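Local coordinates for protein putative modulator of DNA gyrase (Bacteroides thetaiotaomicron, PDB 1VPB) that probably acts as a metallopeptidase of the U62 (PmbA/TldD) family and carries the name putative modulator of DNA gyrase, at residues D125-D130 and L300-G305; T375-G380 and F389-E394. One frame throughout, in Å; residues are numbered along the deposited sequence.

Interaction 1. Residues D125-D130 and L300-G305; sequences DLKLYD and LVKASG. With EDO (1,2-ethanediol), chain B.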
loop_
_atom_site.group_PDB
_atom_site.type_symbol
_atom_site.label_atom_id
_atom_site.label_comp_id
_atom_site.label_asym_id
_atom_site.label_seq_id
_atom_site.Cartn_x
_atom_site.Cartn_y
_atom_site.Cartn_z
ATOM N N ASP A 125 5.079 12.238 -32.548
ATOM C CA ASP A 125 5.801 12.007 -31.282
ATOM C C ASP A 125 5.167 12.780 -30.154
ATOM O O ASP A 125 5.010 14.012 -30.225
ATOM C CB ASP A 125 7.269 12.423 -31.495
ATOM C CG ASP A 125 8.187 12.071 -30.382
ATOM O OD1 ASP A 125 7.761 11.508 -29.349
ATOM O OD2 ASP A 125 9.411 12.417 -30.481
ATOM N N LEU A 126 4.733 12.059 -29.090
ATOM C CA LEU A 126 4.127 12.731 -27.945
ATOM C C LEU A 126 5.197 13.406 -27.049
ATOM O O LEU A 126 4.833 14.168 -26.152
ATOM C CB LEU A 126 3.299 11.771 -27.067
ATOM C CG LEU A 126 2.042 11.244 -27.753
ATOM C CD1 LEU A 126 1.408 10.073 -27.070
ATOM C CD2 LEU A 126 0.970 12.304 -27.973
ATOM N N LYS A 127 6.471 13.078 -27.267
ATOM C CA LYS A 127 7.603 13.767 -26.626
ATOM C C LYS A 127 7.526 13.670 -25.106
ATOM O O LYS A 127 7.620 14.673 -24.391
ATOM C CB LYS A 127 7.634 15.251 -27.050
ATOM C CG LYS A 127 7.938 15.364 -28.540
ATOM C CD LYS A 127 8.125 16.785 -28.988
ATOM C CE LYS A 127 8.407 16.811 -30.474
ATOM N NZ LYS A 127 8.517 18.251 -30.972
ATOM N N LEU A 128 7.283 12.455 -24.611
ATOM C CA LEU A 128 7.063 12.300 -23.178
ATOM C C LEU A 128 8.331 11.891 -22.439
ATOM O O LEU A 128 8.307 11.701 -21.200
ATOM C CB LEU A 128 5.985 11.244 -22.933
ATOM C CG LEU A 128 4.661 11.490 -23.679
ATOM C CD1 LEU A 128 3.772 10.263 -23.551
ATOM C CD2 LEU A 128 3.994 12.662 -23.178
ATOM N N TYR A 129 9.435 11.773 -23.177
ATOM C CA TYR A 129 10.712 11.372 -22.639
ATOM C C TYR A 129 11.754 12.493 -22.810
ATOM O O TYR A 129 12.076 12.862 -23.938
ATOM C CB TYR A 129 11.236 10.097 -23.325
ATOM C CG TYR A 129 12.484 9.515 -22.680
ATOM C CD1 TYR A 129 13.745 10.061 -22.891
ATOM C CD2 TYR A 129 12.411 8.428 -21.795
ATOM C CE1 TYR A 129 14.858 9.552 -22.267
ATOM C CE2 TYR A 129 13.540 7.934 -21.155
ATOM C CZ TYR A 129 14.765 8.481 -21.398
ATOM O OH TYR A 129 15.922 7.983 -20.757
ATOM N N ASP A 130 12.290 12.961 -21.691
ATOM C CA ASP A 130 13.364 13.985 -21.656
ATOM C C ASP A 130 14.699 13.337 -21.983
ATOM O O ASP A 130 15.298 12.595 -21.205
ATOM C CB ASP A 130 13.336 14.611 -20.275
ATOM C CG ASP A 130 14.376 15.663 -20.079
ATOM O OD1 ASP A 130 15.044 16.020 -21.094
ATOM O OD2 ASP A 130 14.558 16.173 -18.957
ATOM N N LEU A 300 -2.424 14.889 -26.260
ATOM C CA LEU A 300 -1.665 16.133 -25.943
ATOM C C LEU A 300 -0.173 15.877 -25.857
ATOM O O LEU A 300 0.298 15.004 -25.146
ATOM C CB LEU A 300 -2.164 16.771 -24.638
ATOM C CG LEU A 300 -3.652 17.073 -24.575
ATOM C CD1 LEU A 300 -3.969 17.679 -23.259
ATOM C CD2 LEU A 300 -4.053 17.982 -25.712
ATOM N N VAL A 301 0.606 16.674 -26.599
ATOM C CA VAL A 301 2.044 16.511 -26.610
ATOM C C VAL A 301 2.702 17.078 -25.368
ATOM O O VAL A 301 2.282 18.140 -24.846
ATOM C CB VAL A 301 2.591 17.171 -27.930
ATOM C CG1 VAL A 301 4.074 17.221 -27.967
ATOM C CG2 VAL A 301 2.046 16.399 -29.128
ATOM N N LYS A 302 3.727 16.366 -24.889
ATOM C CA LYS A 302 4.481 16.631 -23.705
ATOM C C LYS A 302 3.559 16.734 -22.478
ATOM O O LYS A 302 3.821 17.528 -21.588
ATOM C CB LYS A 302 5.273 17.986 -23.778
ATOM C CG LYS A 302 6.350 18.083 -24.817
ATOM C CD LYS A 302 7.281 19.256 -24.538
ATOM C CE LYS A 302 8.499 19.216 -25.481
ATOM N NZ LYS A 302 9.388 20.463 -25.400
ATOM N N ALA A 303 2.528 15.914 -22.409
ATOM C CA ALA A 303 1.515 16.017 -21.346
ATOM C C ALA A 303 1.508 14.725 -20.541
ATOM O O ALA A 303 1.399 13.644 -21.139
ATOM C CB ALA A 303 0.199 16.240 -21.931
ATOM N N SER A 304 1.557 14.829 -19.222
ATOM C CA SER A 304 1.460 13.654 -18.338
ATOM C C SER A 304 0.118 12.972 -18.590
ATOM O O SER A 304 -0.911 13.616 -18.615
ATOM C CB SER A 304 1.530 14.081 -16.888
ATOM O OG SER A 304 1.496 12.921 -16.039
ATOM N N GLY A 305 0.146 11.663 -18.839
ATOM C CA GLY A 305 -1.064 10.914 -19.151
ATOM C C GLY A 305 -1.255 10.550 -20.603
ATOM O O GLY A 305 -2.064 9.682 -20.972
HETATM C C1 EDO B . 3.400 10.211 -19.729
HETATM O O1 EDO B . 2.957 10.508 -18.421
HETATM C C2 EDO B . 2.878 8.861 -20.146
HETATM O O2 EDO B . 1.459 8.849 -20.307
#
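Two irregular loops, 125-130 and 300-305, lie against each other, the second folded into a type II beta turn from Leu300 to Ala303, and a single backbone hydrogen bond joins them: Lys302 N gives its hydrogen to Leu126 O at 2.8 Å. The bond is short and nearly straight, with the donor almost along the C=O axis. The loop of Leu126 is itself bent by an Asx turn, in which Asp125 OD1 accepts from Lys127 N, the donor standing well above the carboxylate plane.

Around that bond the packing is mostly branch against backbone. CG1 of Val301, anti to its own backbone N (chi1 173°), rests 3.6 Å from Leu126 O and so lies beside the same carbonyl that Lys302 N grips. The two lysines run out extended next to one another, Lys302 CG touching Lys127 CB at 3.8 Å; their amines stay 6.1 Å apart, NZ to NZ, and a mild repulsion between these charges is likely. Tyr216 engages both residues, its hydroxyl hydrogen-bonding to the backbone O of Lys127 and its ring making a cation-pi contact with Lys302. On Leu128 the two methyls divide the work: CD2 reaches Ala303 O at 3.4 Å, while CD1 lies 3.8 Å from C2 of a 1,2-ethanediol, probably from the crystallisation liquor, whose O1 accepts from Gly305 N. An alanine in place of Leu128 would remove both methyls and probably leave the Ala303 peptide less tightly packed and the diol with less apolar cover.

Leu300 O is buried with no polar partner. Leu128 also pairs through its backbone with Thr188, so the arrangement is loop-to-loop packing that ties a turn of the C-terminal metallopeptidase region to the long strand 181-198 of the six-stranded antiparallel sheet.

Interaction 2. Residues T375-G380 and F389-E394; sequences TGFNGG and FSYGIE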
loop_
_atom_site.group_PDB
_atom_site.type_symbol
_atom_site.label_atom_id
_atom_site.label_comp_id
_atom_site.label_asym_id
_atom_site.label_seq_id
_atom_site.Cartn_x
_atom_site.Cartn_y
_atom_site.Cartn_z
ATOM N N THR A 375 -9.587 23.504 1.217
ATOM C CA THR A 375 -8.178 23.374 0.867
ATOM C C THR A 375 -7.646 21.991 1.158
ATOM O O THR A 375 -6.440 21.725 0.973
ATOM C CB THR A 375 -7.338 24.412 1.642
ATOM O OG1 THR A 375 -7.502 24.248 3.064
ATOM C CG2 THR A 375 -7.812 25.803 1.337
ATOM N N GLY A 376 -8.513 21.118 1.639
ATOM C CA GLY A 376 -8.083 19.756 1.879
ATOM C C GLY A 376 -9.209 18.880 2.356
ATOM O O GLY A 376 -10.194 19.364 2.909
ATOM N N PHE A 377 -9.059 17.587 2.118
ATOM C CA PHE A 377 -10.066 16.592 2.478
ATOM C C PHE A 377 -9.477 15.655 3.508
ATOM O O PHE A 377 -8.344 15.213 3.330
ATOM C CB PHE A 377 -10.465 15.788 1.238
ATOM C CG PHE A 377 -11.348 16.521 0.314
ATOM C CD1 PHE A 377 -12.700 16.676 0.627
ATOM C CD2 PHE A 377 -10.865 17.051 -0.870
ATOM C CE1 PHE A 377 -13.527 17.366 -0.199
ATOM C CE2 PHE A 377 -11.699 17.737 -1.713
ATOM C CZ PHE A 377 -13.031 17.893 -1.391
ATOM N N ASN A 378 -10.244 15.346 4.551
ATOM C CA ASN A 378 -9.793 14.519 5.678
ATOM C C ASN A 378 -10.725 13.338 5.943
ATOM O O ASN A 378 -11.560 13.387 6.854
ATOM C CB ASN A 378 -9.717 15.339 6.970
ATOM C CG ASN A 378 -8.991 16.659 6.791
ATOM O OD1 ASN A 378 -8.112 16.788 5.929
ATOM N ND2 ASN A 378 -9.354 17.655 7.608
ATOM N N GLY A 379 -10.562 12.268 5.175
ATOM C CA GLY A 379 -11.326 11.052 5.426
ATOM C C GLY A 379 -12.747 11.170 4.919
ATOM O O GLY A 379 -13.180 12.255 4.533
ATOM N N GLY A 380 -13.467 10.054 4.932
ATOM C CA GLY A 380 -14.809 9.982 4.361
ATOM C C GLY A 380 -14.849 9.018 3.203
ATOM O O GLY A 380 -13.849 8.381 2.878
ATOM N N PHE A 389 -22.304 10.793 -0.421
ATOM C CA PHE A 389 -20.933 11.050 0.039
ATOM C C PHE A 389 -20.907 11.793 1.356
ATOM O O PHE A 389 -21.864 12.485 1.731
ATOM C CB PHE A 389 -20.098 11.803 -1.025
ATOM C CG PHE A 389 -20.478 13.250 -1.188
ATOM C CD1 PHE A 389 -19.975 14.229 -0.317
ATOM C CD2 PHE A 389 -21.365 13.632 -2.187
ATOM C CE1 PHE A 389 -20.373 15.576 -0.441
ATOM C CE2 PHE A 389 -21.744 14.957 -2.335
ATOM C CZ PHE A 389 -21.283 15.935 -1.461
ATOM N N SER A 390 -19.795 11.627 2.067
ATOM C CA SER A 390 -19.505 12.407 3.261
ATOM C C SER A 390 -17.994 12.505 3.349
ATOM O O SER A 390 -17.297 11.473 3.397
ATOM C CB SER A 390 -20.069 11.729 4.513
ATOM O OG SER A 390 -19.759 12.473 5.683
ATOM N N TYR A 391 -17.462 13.719 3.329
ATOM C CA TYR A 391 -16.011 13.865 3.410
ATOM C C TYR A 391 -15.626 14.880 4.434
ATOM O O TYR A 391 -16.320 15.870 4.632
ATOM C CB TYR A 391 -15.383 14.299 2.091
ATOM C CG TYR A 391 -15.683 13.445 0.898
ATOM C CD1 TYR A 391 -15.247 12.115 0.818
ATOM C CD2 TYR A 391 -16.303 13.996 -0.209
ATOM C CE1 TYR A 391 -15.511 11.363 -0.316
ATOM C CE2 TYR A 391 -16.559 13.261 -1.312
ATOM C CZ TYR A 391 -16.172 11.956 -1.379
ATOM O OH TYR A 391 -16.442 11.272 -2.521
ATOM N N GLY A 392 -14.490 14.658 5.080
ATOM C CA GLY A 392 -13.997 15.656 6.002
ATOM C C GLY A 392 -13.310 16.754 5.223
ATOM O O GLY A 392 -12.584 16.481 4.270
ATOM N N ILE A 393 -13.519 17.989 5.658
ATOM C CA ILE A 393 -12.900 19.138 5.023
ATOM C C ILE A 393 -12.199 20.079 6.021
ATOM O O ILE A 393 -12.502 20.138 7.207
ATOM C CB ILE A 393 -13.941 19.928 4.169
ATOM C CG1 ILE A 393 -15.008 20.582 5.050
ATOM C CG2 ILE A 393 -14.547 19.006 3.105
ATOM C CD1 ILE A 393 -14.739 22.087 5.362
ATOM N N GLU A 394 -11.240 20.797 5.473
ATOM C CA GLU A 394 -10.672 21.951 6.092
ATOM C C GLU A 394 -10.487 23.064 5.054
ATOM O O GLU A 394 -10.477 22.813 3.839
ATOM C CB GLU A 394 -9.340 21.555 6.730
ATOM C CG GLU A 394 -8.223 21.212 5.760
ATOM C CD GLU A 394 -6.901 21.001 6.495
ATOM O OE1 GLU A 394 -6.216 21.998 6.848
ATOM O OE2 GLU A 394 -6.567 19.831 6.729
#
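The strand segments within 375-380 and 389-394 run antiparallel, at 138° between their directions, with axes approaching to 4.2 Å, and their pairing is interrupted twice. At one end Thr375 and Gly376 both face Glu394 in a classic beta bulge: Thr375 N donates to Glu394 O at 2.9 Å, and weak bonds from Thr375 OG1 and Gly376 N converge on the same oxygen. Glu394 N returns a bond to Gly376 O. Farther along, Asn378 N meets Gly392 O at a short 2.6 Å, from well above the carbonyl plane. Between the Phe377-Ile393 and Gly380-Tyr391 pairs the register shifts by one residue, a second bulge, within which Gly392 N binds Gly379 O at 2.8 Å, almost linearly.

Glycines make this close approach possible. A beta carbon on Gly392 would collide with Asn378 O, and one on Gly380 would run into Ser390 O, which already lies 3.1 Å from Gly380 CA.

On one face the Phe377 ring leans across its neighbours on the other strand. Its CE1 touches Ile393 CG2 at 3.8 Å, and CD1 meets Tyr391 CB at 3.9 Å. The Phe377 and Tyr391 rings stand obliquely, planes 75° apart, while Gly379 O lies at the edge of the tyrosine ring. Glu394 points to the other face. Its CG sits in the crowded position between backbone N and carbonyl carbon (chi1 69°), packing 3.9 Å from Gly376 O, and its carboxylate is held beyond the pair by a hydrogen bond from Gln239.

Arg258 makes cation-pi contacts with both aromatic rings, and Leu259 of the same helix, 256-265, packs on them. On its far edge strand 388-399 pairs antiparallel with strand 402-413, with backbone hydrogen bonds between Tyr391 and Val412 and between Ile393 and Met410.

How the interactions relate
Interaction 1 closes before interaction 2 opens along the chain, and the two lie on opposite sides of its centre, 33 Å apart between centres and about 20 Å between nearest atoms, so neither touches the other. What they share is the C-terminal metallopeptidase region, which supplies loop 300-305 to interaction 1 and both strands of interaction 2. The first is a long-range contact, bringing together loops 170 residues apart and joining this region to the six-stranded antiparallel sheet. The second is local, pairing segments with only eight residues between them inside the mixed sheet. One thus links two parts of the fold, while the other shapes a sheet within one part.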